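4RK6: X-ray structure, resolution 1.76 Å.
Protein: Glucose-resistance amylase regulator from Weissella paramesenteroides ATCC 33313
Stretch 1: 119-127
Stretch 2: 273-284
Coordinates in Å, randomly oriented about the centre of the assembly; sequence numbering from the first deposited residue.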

# COMPACT_ATOMS: atom_id res chain seq x y z
N ASP A 119 16.27 -23.57 5.80
CA ASP A 119 16.55 -24.40 6.97
C ASP A 119 15.27 -24.86 7.69
O ASP A 119 15.11 -26.03 8.06
CB ASP A 119 17.46 -23.66 7.94
CG ASP A 119 18.25 -24.60 8.80
OD1 ASP A 119 19.03 -25.41 8.26
OD2 ASP A 119 18.08 -24.53 10.03
N TYR A 120 14.36 -23.92 7.88
CA TYR A 120 13.08 -24.20 8.50
C TYR A 120 12.25 -25.17 7.67
O TYR A 120 11.70 -26.14 8.19
CB TYR A 120 12.30 -22.88 8.72
CG TYR A 120 10.92 -23.09 9.22
CD1 TYR A 120 10.69 -23.71 10.44
CD2 TYR A 120 9.83 -22.68 8.48
CE1 TYR A 120 9.40 -23.91 10.92
CE2 TYR A 120 8.54 -22.88 8.94
CZ TYR A 120 8.32 -23.49 10.14
OH TYR A 120 7.02 -23.66 10.55
N LEU A 121 12.13 -24.92 6.37
CA LEU A 121 11.32 -25.79 5.54
C LEU A 121 11.86 -27.23 5.50
O LEU A 121 11.09 -28.17 5.55
CB LEU A 121 11.19 -25.24 4.12
CG LEU A 121 10.25 -24.02 4.00
CD1 LEU A 121 10.27 -23.46 2.59
CD2 LEU A 121 8.84 -24.35 4.41
N ILE A 122 13.18 -27.36 5.42
CA ILE A 122 13.81 -28.69 5.45
C ILE A 122 13.62 -29.37 6.81
O ILE A 122 13.32 -30.56 6.89
CB ILE A 122 15.31 -28.60 5.06
CG1 ILE A 122 15.42 -28.26 3.57
CG2 ILE A 122 16.07 -29.88 5.41
CD1 ILE A 122 16.82 -27.89 3.16
N ASP A 123 13.75 -28.61 7.89
CA ASP A 123 13.44 -29.11 9.25
C ASP A 123 11.98 -29.60 9.36
O ASP A 123 11.68 -30.54 10.10
CB ASP A 123 13.69 -28.03 10.31
CG ASP A 123 15.17 -27.83 10.63
OD1 ASP A 123 16.02 -28.59 10.14
OD2 ASP A 123 15.48 -26.89 11.39
N MSE A 124 11.07 -28.96 8.61
CA MSE A 124 9.66 -29.34 8.60
C MSE A 124 9.37 -30.44 7.61
O MSE A 124 8.21 -30.80 7.42
CB MSE A 124 8.82 -28.10 8.29
CG MSE A 124 8.85 -27.02 9.36
SE MSE A 124 8.08 -27.59 11.08
CE MSE A 124 6.20 -27.22 10.60
N GLY A 125 10.41 -30.98 6.96
CA GLY A 125 10.30 -32.20 6.14
C GLY A 125 10.15 -32.00 4.65
O GLY A 125 9.89 -32.97 3.90
N HIS A 126 10.29 -30.75 4.20
CA HIS A 126 10.20 -30.43 2.78
C HIS A 126 11.56 -30.63 2.12
O HIS A 126 12.60 -30.36 2.72
CB HIS A 126 9.72 -29.00 2.59
CG HIS A 126 8.35 -28.77 3.13
ND1 HIS A 126 7.22 -28.93 2.36
CD2 HIS A 126 7.93 -28.47 4.38
CE1 HIS A 126 6.15 -28.75 3.12
NE2 HIS A 126 6.56 -28.44 4.34
N LYS A 127 11.51 -31.14 0.89
CA LYS A 127 12.69 -31.35 0.04
C LYS A 127 12.56 -30.70 -1.32
O LYS A 127 13.49 -30.08 -1.83
CB LYS A 127 12.94 -32.85 -0.13
CG LYS A 127 13.81 -33.47 0.96
CD LYS A 127 13.99 -34.98 0.84
CE LYS A 127 14.85 -35.39 -0.35
NZ LYS A 127 14.04 -35.76 -1.55
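Stretch 2 (273-284) ELIQRDSVLNLN

Stretch 2 runs as a short strand, 273-275, followed by an irregular segment that is extended again at Val280 to Asn282, and it passes along the last turn of the helix in stretch 1 and the loop that follows. The CA register gives the direction: Tyr120 to Leu274 is 9.0 Å between CA atoms, Leu121 to Val280 8.1 Å, Met124 to Asn282 4.6 Å and Gly125 to Leu283 4.9 Å. Both chains therefore advance in the same sense, and they converge toward the C-terminal end. Together they bury 600 Å², counting both sides.

The helix ends in a Schellman motif. Gly125, at phi/psi 98/8, is the first residue to leave helical angles, and two bonds return to the last turn: Gly125 N to Ile122 O at 2.9 Å and His126 N to Leu121 O at 3.0 Å. Met124 N is satisfied by Tyr120 O at 2.9 Å, with a weak second bond to Leu121 O at 3.2 Å. The positive phi would jam a CB against the preceding carbonyl, which by itself calls for glycine. An ideal CB would also lie 2.8 Å from Asn284 OD1, a clash, and 3.3 Å from Leu283 CB.

Met124 O is taken up by stretch 2. Leu283 N donates to it at 2.8 Å with an N-H...O angle of 158°, and Asn282 CA approaches the same Met124 O at 3.3 Å, with an angle of 142° at the hydrogen, as a CA-H...O contact. The second direct hydrogen bond runs from His126 NE2 to Leu281 O, 2.8 Å and 148°, with the acceptor at the ring edge, near its plane. His126 ND1 is bonded elsewhere in the structure, so both ring nitrogens are satisfied. Leu283 CD1 covers one face of this ring, 3.9 Å from the centroid and 24° off the normal, a CH-pi contact.

Asn284 completes the polar contact largely through water. Water 1 donates to Ile122 O at 2.8 Å and accepts from Asn284 ND2 at 3.2 Å; water 2 donates to Gly125 O at 2.7 Å and, weakly, to Asn284 OD1 at 3.3 Å. Asn284 ND2 also lies 3.3 Å from Asp123 O. Within stretch 2, Asn284 N donates to Asn282 OD1 at 2.9 Å and 132°, tying the backbone of one asparagine to the side chain of the other.

Apolar contacts fill the upstream part. Tyr120 CB meets Leu274 CD1 at 3.9 Å, while Tyr120 OH lies 3.7 Å from Gln276 CG. Val280, its CA-to-CB bond directed toward stretch 1, brings one methyl against three apolar side chains: Val280 CG1 is 4.0 Å from Tyr120 CE2, 4.1 Å from Leu121 CD2 and 4.2 Å from CE of Met124, a selenomethionine. Its selenium, Met124 SE, comes within 3.6 Å of Asn282 ND2.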

# COMPACT_ATOMS: atom_id res chain seq x y z
N GLU A 273 13.55 -11.83 11.47
CA GLU A 273 13.08 -12.94 12.27
C GLU A 273 11.99 -13.65 11.47
O GLU A 273 11.25 -13.01 10.71
CB GLU A 273 12.49 -12.42 13.56
CG GLU A 273 11.37 -11.39 13.37
CD GLU A 273 11.08 -10.59 14.63
OE1 GLU A 273 11.94 -10.58 15.56
OE2 GLU A 273 9.98 -9.98 14.70
N LEU A 274 11.92 -14.95 11.68
CA LEU A 274 10.99 -15.80 10.97
C LEU A 274 9.80 -15.97 11.90
O LEU A 274 9.93 -16.48 13.01
CB LEU A 274 11.67 -17.11 10.62
CG LEU A 274 10.91 -17.95 9.60
CD1 LEU A 274 11.84 -18.98 8.96
CD2 LEU A 274 9.71 -18.65 10.23
N ILE A 275 8.65 -15.44 11.48
CA ILE A 275 7.45 -15.52 12.25
C ILE A 275 6.58 -16.65 11.75
O ILE A 275 6.10 -16.65 10.61
CB ILE A 275 6.65 -14.21 12.19
CG1 ILE A 275 7.52 -13.06 12.68
CG2 ILE A 275 5.38 -14.34 13.02
CD1 ILE A 275 6.84 -11.72 12.61
N GLN A 276 6.38 -17.63 12.62
CA GLN A 276 5.64 -18.82 12.27
C GLN A 276 4.18 -18.56 12.52
O GLN A 276 3.81 -18.17 13.62
CB GLN A 276 6.16 -19.95 13.15
CG GLN A 276 5.52 -21.28 12.95
CD GLN A 276 5.80 -22.10 14.16
OE1 GLN A 276 6.96 -22.33 14.50
NE2 GLN A 276 4.74 -22.50 14.86
N ARG A 277 3.38 -18.73 11.47
CA ARG A 277 1.94 -18.57 11.55
C ARG A 277 1.28 -19.87 11.07
O ARG A 277 1.56 -20.90 11.64
CB ARG A 277 1.48 -17.32 10.78
CG ARG A 277 2.15 -16.06 11.30
CD ARG A 277 1.28 -14.85 11.05
NE ARG A 277 1.83 -13.62 11.60
CZ ARG A 277 2.39 -12.66 10.89
NH1 ARG A 277 2.55 -12.80 9.58
NH2 ARG A 277 2.80 -11.56 11.49
N ASP A 278 0.43 -19.84 10.05
CA ASP A 278 -0.47 -20.96 9.75
C ASP A 278 -0.32 -21.57 8.35
O ASP A 278 -1.12 -22.40 7.95
CB ASP A 278 -1.92 -20.51 9.97
CG ASP A 278 -2.19 -20.15 11.42
OD1 ASP A 278 -1.70 -20.85 12.31
OD2 ASP A 278 -2.90 -19.16 11.66
N SER A 279 0.75 -21.22 7.64
CA SER A 279 0.87 -21.62 6.24
C SER A 279 1.93 -22.67 5.95
O SER A 279 2.26 -22.88 4.79
CB SER A 279 1.11 -20.38 5.36
OG SER A 279 2.35 -19.77 5.64
N VAL A 280 2.44 -23.35 6.99
CA VAL A 280 3.42 -24.42 6.78
C VAL A 280 3.01 -25.70 7.49
O VAL A 280 2.68 -25.70 8.66
CB VAL A 280 4.84 -24.00 7.25
CG1 VAL A 280 5.82 -25.12 7.02
CG2 VAL A 280 5.28 -22.73 6.51
N LEU A 281 3.10 -26.81 6.76
CA LEU A 281 2.80 -28.14 7.29
C LEU A 281 4.11 -28.90 7.51
O LEU A 281 5.03 -28.82 6.70
CB LEU A 281 1.94 -28.89 6.27
CG LEU A 281 1.17 -30.12 6.75
CD1 LEU A 281 -0.00 -29.70 7.61
CD2 LEU A 281 0.69 -30.96 5.56
N ASN A 282 4.18 -29.61 8.63
CA ASN A 282 5.26 -30.57 8.87
C ASN A 282 4.93 -31.88 8.15
O ASN A 282 3.90 -32.50 8.44
CB ASN A 282 5.43 -30.81 10.37
CG ASN A 282 6.61 -31.72 10.69
OD1 ASN A 282 6.55 -32.91 10.47
ND2 ASN A 282 7.70 -31.15 11.18
N LEU A 283 5.80 -32.30 7.24
CA LEU A 283 5.61 -33.55 6.49
C LEU A 283 6.20 -34.81 7.15
O LEU A 283 5.99 -35.91 6.64
CB LEU A 283 6.21 -33.43 5.11
CG LEU A 283 5.78 -32.26 4.25
CD1 LEU A 283 6.46 -32.41 2.91
CD2 LEU A 283 4.26 -32.21 4.13
N ASN A 284 6.95 -34.64 8.24
CA ASN A 284 7.65 -35.78 8.89
C ASN A 284 6.74 -36.71 9.72
O ASN A 284 5.74 -36.27 10.30
CB ASN A 284 8.81 -35.26 9.77
CG ASN A 284 9.96 -34.70 8.95
OD1 ASN A 284 10.31 -35.25 7.90
ND2 ASN A 284 10.56 -33.60 9.42
O HOH W 1 13.52 -32.96 8.30
O HOH W 2 9.69 -35.57 4.67